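Long-range contact in titin (PDB 5JDD), which forms part of the elastic I-band region of the giant muscle protein, here as three immunoglobulin domains joined in tandem: residues I100-T105 with M150-E155. Sequence-based numbering, arbitrary orientation.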
loop_
_atom_site.group_PDB
_atom_site.type_symbol
_atom_site.label_atom_id
_atom_site.label_comp_id
_atom_site.label_asym_id
_atom_site.label_seq_id
_atom_site.Cartn_x
_atom_site.Cartn_y
_atom_site.Cartn_z
ATOM N N ILE A 100 -8.267 -3.364 9.326
ATOM C CA ILE A 100 -9.201 -4.321 8.741
ATOM C C ILE A 100 -9.122 -5.714 9.355
ATOM O O ILE A 100 -8.066 -6.123 9.840
ATOM C CB ILE A 100 -8.976 -4.455 7.233
ATOM C CG1 ILE A 100 -7.489 -4.663 6.939
ATOM C CG2 ILE A 100 -9.519 -3.228 6.505
ATOM C CD1 ILE A 100 -7.181 -5.007 5.485
ATOM N N GLU A 101 -10.253 -6.423 9.334
ATOM C CA GLU A 101 -10.325 -7.840 9.661
ATOM C C GLU A 101 -10.715 -8.573 8.392
ATOM O O GLU A 101 -11.683 -8.188 7.725
ATOM C CB GLU A 101 -11.395 -8.114 10.709
ATOM C CG GLU A 101 -11.141 -7.529 12.071
ATOM C CD GLU A 101 -12.160 -8.047 13.064
ATOM O OE1 GLU A 101 -13.120 -8.712 12.614
ATOM O OE2 GLU A 101 -12.000 -7.805 14.275
ATOM N N VAL A 102 -9.974 -9.631 8.063
ATOM C CA VAL A 102 -10.182 -10.378 6.826
ATOM C C VAL A 102 -10.148 -11.864 7.142
ATOM O O VAL A 102 -9.225 -12.333 7.815
ATOM C CB VAL A 102 -9.067 -10.081 5.808
ATOM C CG1 VAL A 102 -9.297 -10.870 4.537
ATOM C CG2 VAL A 102 -9.032 -8.604 5.470
ATOM N N PRO A 103 -11.144 -12.628 6.662
ATOM C CA PRO A 103 -11.085 -14.073 6.912
ATOM C C PRO A 103 -9.879 -14.706 6.236
ATOM O O PRO A 103 -9.525 -14.304 5.109
ATOM C CB PRO A 103 -12.370 -14.600 6.264
ATOM C CG PRO A 103 -13.295 -13.420 6.274
ATOM C CD PRO A 103 -12.418 -12.214 6.050
ATOM N N GLU A 104 -9.280 -15.692 6.898
ATOM C CA GLU A 104 -8.171 -16.420 6.296
ATOM C C GLU A 104 -8.565 -16.957 4.925
ATOM O O GLU A 104 -9.729 -17.312 4.688
ATOM C CB GLU A 104 -7.665 -17.538 7.212
ATOM C CG GLU A 104 -8.732 -18.521 7.601
ATOM C CD GLU A 104 -8.243 -19.611 8.554
ATOM O OE1 GLU A 104 -9.099 -20.245 9.195
ATOM O OE2 GLU A 104 -7.016 -19.860 8.651
ATOM N N THR A 105 -7.564 -16.991 4.039
ATOM C CA THR A 105 -7.663 -17.343 2.609
ATOM C C THR A 105 -8.165 -16.217 1.698
ATOM O O THR A 105 -8.000 -16.284 0.474
ATOM C CB THR A 105 -8.455 -18.656 2.299
ATOM O OG1 THR A 105 -9.867 -18.403 2.341
ATOM C CG2 THR A 105 -8.070 -19.791 3.261
ATOM N N MET A 150 -2.542 -11.245 -0.751
ATOM C CA MET A 150 -3.300 -12.398 -1.229
ATOM C C MET A 150 -3.272 -13.562 -0.253
ATOM O O MET A 150 -2.324 -13.720 0.511
ATOM C CB MET A 150 -2.722 -12.890 -2.562
ATOM C CG MET A 150 -2.559 -11.837 -3.639
ATOM S SD MET A 150 -4.120 -11.081 -4.097
ATOM C CE MET A 150 -5.042 -12.518 -4.639
ATOM N N ASN A 151 -4.326 -14.370 -0.295
ATOM C CA ASN A 151 -4.372 -15.645 0.423
ATOM C C ASN A 151 -3.932 -15.507 1.876
ATOM O O ASN A 151 -2.976 -16.149 2.318
ATOM C CB ASN A 151 -3.516 -16.694 -0.296
ATOM C CG ASN A 151 -3.706 -18.091 0.273
ATOM O OD1 ASN A 151 -4.739 -18.397 0.874
ATOM N ND2 ASN A 151 -2.700 -18.940 0.096
ATOM N N THR A 152 -4.635 -14.662 2.621
ATOM C CA THR A 152 -4.207 -14.342 3.980
ATOM C C THR A 152 -4.190 -15.548 4.907
ATOM O O THR A 152 -4.992 -16.485 4.784
ATOM C CB THR A 152 -5.057 -13.242 4.631
ATOM O OG1 THR A 152 -6.438 -13.627 4.615
ATOM C CG2 THR A 152 -4.865 -11.907 3.896
ATOM N N SER A 153 -3.250 -15.507 5.844
ATOM C CA SER A 153 -3.186 -16.490 6.916
ATOM C C SER A 153 -2.860 -15.761 8.208
ATOM O O SER A 153 -2.586 -14.553 8.192
ATOM C CB SER A 153 -2.121 -17.539 6.600
ATOM O OG SER A 153 -0.829 -16.959 6.639
ATOM N N THR A 154 -2.884 -16.488 9.323
ATOM C CA THR A 154 -2.573 -15.923 10.638
ATOM C C THR A 154 -1.287 -15.108 10.636
ATOM O O THR A 154 -1.210 -14.042 11.251
ATOM C CB THR A 154 -2.448 -17.035 11.710
ATOM O OG1 THR A 154 -3.721 -17.650 11.902
ATOM C CG2 THR A 154 -1.980 -16.459 13.033
ATOM N N GLU A 155 -0.283 -15.603 9.923
ATOM C CA GLU A 155 1.018 -14.956 9.864
ATOM C C GLU A 155 0.971 -13.559 9.264
ATOM O O GLU A 155 1.888 -12.773 9.474
ATOM C CB GLU A 155 1.996 -15.815 9.056
ATOM C CG GLU A 155 2.431 -17.120 9.723
ATOM C CD GLU A 155 1.447 -18.264 9.535
ATOM O OE1 GLU A 155 0.431 -18.102 8.819
ATOM O OE2 GLU A 155 1.693 -19.346 10.108
HETATM O O HOH W 1 -6.720 -14.319 -1.741
HETATM O O HOH W 2 -6.858 -18.241 -1.095
#
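Thr105 O accepts hydrogen bonds from two waters, each of which bridges to Asn151: one, 2.8 Å from Thr105 O, also donates to Asn151 OD1, while the other, at a longer 3.2 Å from the same oxygen, accepts from Asn151 N. The direct link is short and almost straight, Thr105 N to Thr152 O at 2.7 Å with 172° at the hydrogen. That carbonyl also receives a CA-H...O contact from Glu104 CA at 3.5 Å. Asn suits its place because it tolerates the left-handed backbone of Asn151; in the conformer described, CG anti to the backbone N (chi1 -171°) carries OD1 back to 3.6 Å from Thr105 CA. Thr152 OG1 hydrogen-bonds Lys106 O, just after Thr105, and also lies 4.0 Å from Val102 CG1; the buried side chain touches Val175 and Ala108 of neighbouring strands. Thr105 OG1 donates to Glu104 O at 2.6 Å, in the carbonyl plane on a lone pair, and accepts a hydrogen bond from Ser207 N of the following domain; Glu104 OE1 accepts one from Ile178 N, its extended chain carrying the carboxylate there. Strand 100-103, at the edge of its sheet in this I-set sandwich, is joined through the residues that follow it to the loop between strands 144-149 and 158-164. Backbone and water bonds carry the link, and the polar ends of Glu104 and Thr105 couple it to the interdomain interface.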